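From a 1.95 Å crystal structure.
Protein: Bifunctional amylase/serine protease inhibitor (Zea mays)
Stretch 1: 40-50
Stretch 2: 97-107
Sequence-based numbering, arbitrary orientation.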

# COMPACT_ATOMS: atom_id res chain seq x y z
N LEU A 40 8.44 -0.81 11.52
CA LEU A 40 7.59 -0.15 10.53
C LEU A 40 7.27 -1.12 9.38
O LEU A 40 6.13 -1.15 8.88
N LYS A 41 8.25 -1.92 8.98
CA LYS A 41 8.06 -2.86 7.88
C LYS A 41 7.13 -3.97 8.29
O LYS A 41 6.17 -4.29 7.61
N ARG A 42 7.43 -4.56 9.43
CA ARG A 42 6.63 -5.62 9.96
C ARG A 42 5.15 -5.27 9.94
O ARG A 42 4.34 -6.00 9.38
N ARG A 43 4.81 -4.15 10.56
CA ARG A 43 3.42 -3.71 10.67
C ARG A 43 2.72 -3.49 9.33
O ARG A 43 1.53 -3.74 9.19
N CYS A 44 3.47 -3.03 8.33
CA CYS A 44 2.91 -2.87 7.00
C CYS A 44 2.69 -4.29 6.39
O CYS A 44 1.64 -4.63 5.86
N CYS A 45 3.72 -5.12 6.51
CA CYS A 45 3.69 -6.48 5.98
C CYS A 45 2.53 -7.20 6.60
O CYS A 45 1.73 -7.78 5.93
N ARG A 46 2.46 -7.15 7.92
CA ARG A 46 1.36 -7.79 8.62
C ARG A 46 0.02 -7.36 8.03
O ARG A 46 -0.86 -8.20 7.84
N GLU A 47 -0.15 -6.07 7.74
CA GLU A 47 -1.41 -5.58 7.19
C GLU A 47 -1.72 -6.08 5.77
O GLU A 47 -2.88 -6.35 5.41
N LEU A 48 -0.67 -6.16 4.96
CA LEU A 48 -0.77 -6.62 3.59
C LEU A 48 -1.09 -8.12 3.57
O LEU A 48 -1.82 -8.61 2.70
N ALA A 49 -0.57 -8.86 4.52
CA ALA A 49 -0.86 -10.28 4.56
C ALA A 49 -2.26 -10.61 5.06
O ALA A 49 -2.77 -11.71 4.76
N ASP A 50 -2.88 -9.70 5.82
CA ASP A 50 -4.26 -9.96 6.33
C ASP A 50 -5.26 -9.85 5.20
O ASP A 50 -6.43 -10.24 5.32
N THR A 97 6.92 -2.00 -4.60
CA THR A 97 7.81 -3.14 -4.25
C THR A 97 7.46 -3.84 -2.96
O THR A 97 8.10 -4.80 -2.56
N LEU A 98 6.42 -3.38 -2.31
CA LEU A 98 6.12 -3.97 -1.03
C LEU A 98 5.93 -5.49 -1.04
O LEU A 98 6.46 -6.15 -0.15
N VAL A 99 5.21 -6.05 -2.03
CA VAL A 99 5.01 -7.52 -2.05
C VAL A 99 6.28 -8.34 -2.28
O VAL A 99 6.38 -9.52 -1.90
N THR A 100 7.24 -7.70 -2.93
CA THR A 100 8.50 -8.32 -3.27
C THR A 100 9.17 -9.01 -2.13
O THR A 100 9.02 -8.59 -0.99
N GLU A 101 9.94 -10.05 -2.44
CA GLU A 101 10.69 -10.81 -1.43
C GLU A 101 11.75 -9.92 -0.79
O GLU A 101 12.28 -10.23 0.28
N ALA A 102 12.06 -8.81 -1.47
CA ALA A 102 13.01 -7.82 -0.95
C ALA A 102 12.27 -7.17 0.21
O ALA A 102 12.83 -6.86 1.26
N GLU A 103 10.97 -6.98 0.02
CA GLU A 103 10.18 -6.37 1.06
C GLU A 103 9.36 -7.37 1.86
O GLU A 103 9.92 -8.13 2.61
N CYS A 104 8.04 -7.41 1.70
CA CYS A 104 7.24 -8.32 2.53
C CYS A 104 7.22 -9.77 2.09
O CYS A 104 6.86 -10.65 2.87
N ASN A 105 7.60 -10.01 0.85
CA ASN A 105 7.60 -11.35 0.27
C ASN A 105 6.28 -12.09 0.45
O ASN A 105 6.20 -13.14 1.09
N LEU A 106 5.24 -11.53 -0.16
CA LEU A 106 3.92 -12.13 -0.06
C LEU A 106 3.37 -12.49 -1.43
O LEU A 106 3.46 -11.71 -2.38
N ALA A 107 2.80 -13.69 -1.51
CA ALA A 107 2.22 -14.19 -2.75
C ALA A 107 0.92 -13.42 -3.11
O ALA A 107 0.16 -12.99 -2.24

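Stretch 2, an irregular segment, lies against one side of the helix that holds most of stretch 1, and a disulfide joins the two. Thr97 opens a type I turn that closes at Thr100; neither touches the helix, though Thr100 OG1 donates a weak hydrogen bond to Thr97 O at 3.0 Å. Within the turn, Leu98 points toward the helix. Leu98 CG lies 4.1 Å from Cys44 SG and Leu98 CB 4.0 Å from Leu48 CD2, so an apolar side chain suits this buried site. Val99, with chi1 m, is set sideways, yet its CG1 still reaches within 4.3 Å of Leu48 CD2.

Exposed Glu101 makes no contact, and Ala102 contributes chiefly its carbonyl. Glu103 starts sideways, but its m, m rotamer brings its end nearer the helix. There Lys41, t at chi1 and chi2, extends its long chain to meet it: Lys41 NZ and Glu103 OE1 form a long salt bridge at 4.0 Å. Water 1 knits this partly exposed margin together, accepting from Lys41 NZ at 3.1 Å and donating to Glu103 OE2 at 2.7 Å and, weakly, to Ala102 O at 3.5 Å.

Cys104 is the covalent anchor. Pointing toward the helix with chi1 m, Cys104 places its SG 2.0 Å from Cys45 SG, and the chi3 of -92° is close to the ideal for a disulfide. The same Cys104 SG packs 4.3 Å from Leu48 CD2, so the bridge is also part of the apolar contact. Asn105 starts sideways and its end leads off from the helix, out of contact, with positive phi and psi. Leu106, m at chi1 and t at chi2, turns back toward the helix: Leu106 CD1 lies 3.9 Å from Leu48 CB, while Leu106 CD2 lies 3.7 Å from Ala49 CB, whose small methyl allows close approach. Ala107 is out of reach.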

# COMPACT_ATOMS: atom_id res chain seq x y z
CB LEU A 40 8.31 1.12 10.00
CG LEU A 40 7.88 2.51 10.49
CD1 LEU A 40 9.05 3.55 10.42
CD2 LEU A 40 6.72 2.93 9.62
CB LYS A 41 9.40 -3.47 7.45
CG LYS A 41 9.30 -4.46 6.29
CD LYS A 41 10.59 -5.23 6.11
CE LYS A 41 11.23 -4.94 4.74
NZ LYS A 41 12.69 -5.37 4.61
CB ARG A 42 7.05 -5.87 11.40
CG ARG A 42 6.76 -7.26 11.92
CD ARG A 42 7.35 -7.47 13.29
NE ARG A 42 6.61 -6.69 14.27
CZ ARG A 42 5.55 -7.14 14.94
NH1 ARG A 42 5.11 -8.39 14.75
NH2 ARG A 42 4.93 -6.33 15.80
CB ARG A 43 3.35 -2.48 11.59
CG ARG A 43 3.83 -2.78 13.02
CD ARG A 43 3.63 -1.62 13.97
NE ARG A 43 2.53 -0.75 13.55
CZ ARG A 43 1.26 -0.93 13.91
NH1 ARG A 43 0.93 -1.95 14.69
NH2 ARG A 43 0.31 -0.10 13.47
CB CYS A 44 3.91 -2.08 6.17
SG CYS A 44 3.70 -2.27 4.38
CB CYS A 45 4.98 -7.22 6.30
SG CYS A 45 6.39 -6.59 5.30
CB ARG A 46 1.43 -7.41 10.09
CG ARG A 46 0.80 -8.41 11.01
CD ARG A 46 -0.68 -8.10 11.13
NE ARG A 46 -1.04 -7.66 12.47
CZ ARG A 46 -1.73 -6.56 12.74
NH1 ARG A 46 -2.15 -5.76 11.75
NH2 ARG A 46 -2.01 -6.25 14.00
CB GLU A 47 -1.41 -4.04 7.18
CG GLU A 47 -1.88 -3.46 8.46
CD GLU A 47 -1.53 -1.98 8.62
OE1 GLU A 47 -1.17 -1.33 7.61
OE2 GLU A 47 -1.63 -1.49 9.76
CB LEU A 48 0.56 -6.35 2.88
CG LEU A 48 0.68 -6.34 1.34
CD1 LEU A 48 -0.45 -5.56 0.66
CD2 LEU A 48 2.03 -5.71 0.99
CB ALA A 49 0.14 -10.99 5.40
CB ASP A 50 -4.63 -8.96 7.43
CG ASP A 50 -4.11 -9.38 8.81
OD1 ASP A 50 -3.99 -10.59 9.09
OD2 ASP A 50 -3.80 -8.49 9.63
CB THR A 97 9.31 -2.71 -4.09
OG1 THR A 97 9.57 -2.32 -2.74
CG2 THR A 97 9.64 -1.55 -4.99
CB LEU A 98 4.92 -3.26 -0.40
CG LEU A 98 5.24 -2.12 0.59
CD1 LEU A 98 6.71 -1.74 0.61
CD2 LEU A 98 4.40 -0.95 0.20
CB VAL A 99 4.00 -7.97 -3.14
CG1 VAL A 99 2.68 -7.31 -2.92
CG2 VAL A 99 4.55 -7.66 -4.53
CB THR A 100 9.41 -7.29 -3.79
OG1 THR A 100 8.72 -6.62 -4.83
CG2 THR A 100 10.68 -7.90 -4.33
CB GLU A 101 11.32 -12.06 -2.03
CG GLU A 101 12.00 -11.85 -3.36
CD GLU A 101 13.08 -12.91 -3.63
OE1 GLU A 101 13.48 -13.62 -2.67
OE2 GLU A 101 13.53 -13.03 -4.81
CB ALA A 102 13.31 -6.78 -2.00
CB GLU A 103 9.33 -5.28 0.44
CG GLU A 103 10.17 -4.17 -0.22
CD GLU A 103 10.98 -3.36 0.79
OE1 GLU A 103 10.57 -3.28 1.98
OE2 GLU A 103 12.03 -2.80 0.41
CB CYS A 104 5.78 -7.82 2.60
SG CYS A 104 5.53 -6.25 3.50
CB ASN A 105 8.71 -12.21 0.84
CG ASN A 105 9.00 -13.37 -0.06
OD1 ASN A 105 9.68 -14.31 0.33
ND2 ASN A 105 8.49 -13.32 -1.28
CB LEU A 106 2.96 -11.16 0.62
CG LEU A 106 3.18 -11.02 2.12
CD1 LEU A 106 2.65 -9.69 2.60
CD2 LEU A 106 2.51 -12.20 2.81
CB ALA A 107 1.93 -15.71 -2.60
O HOH W 1 13.78 -3.67 2.31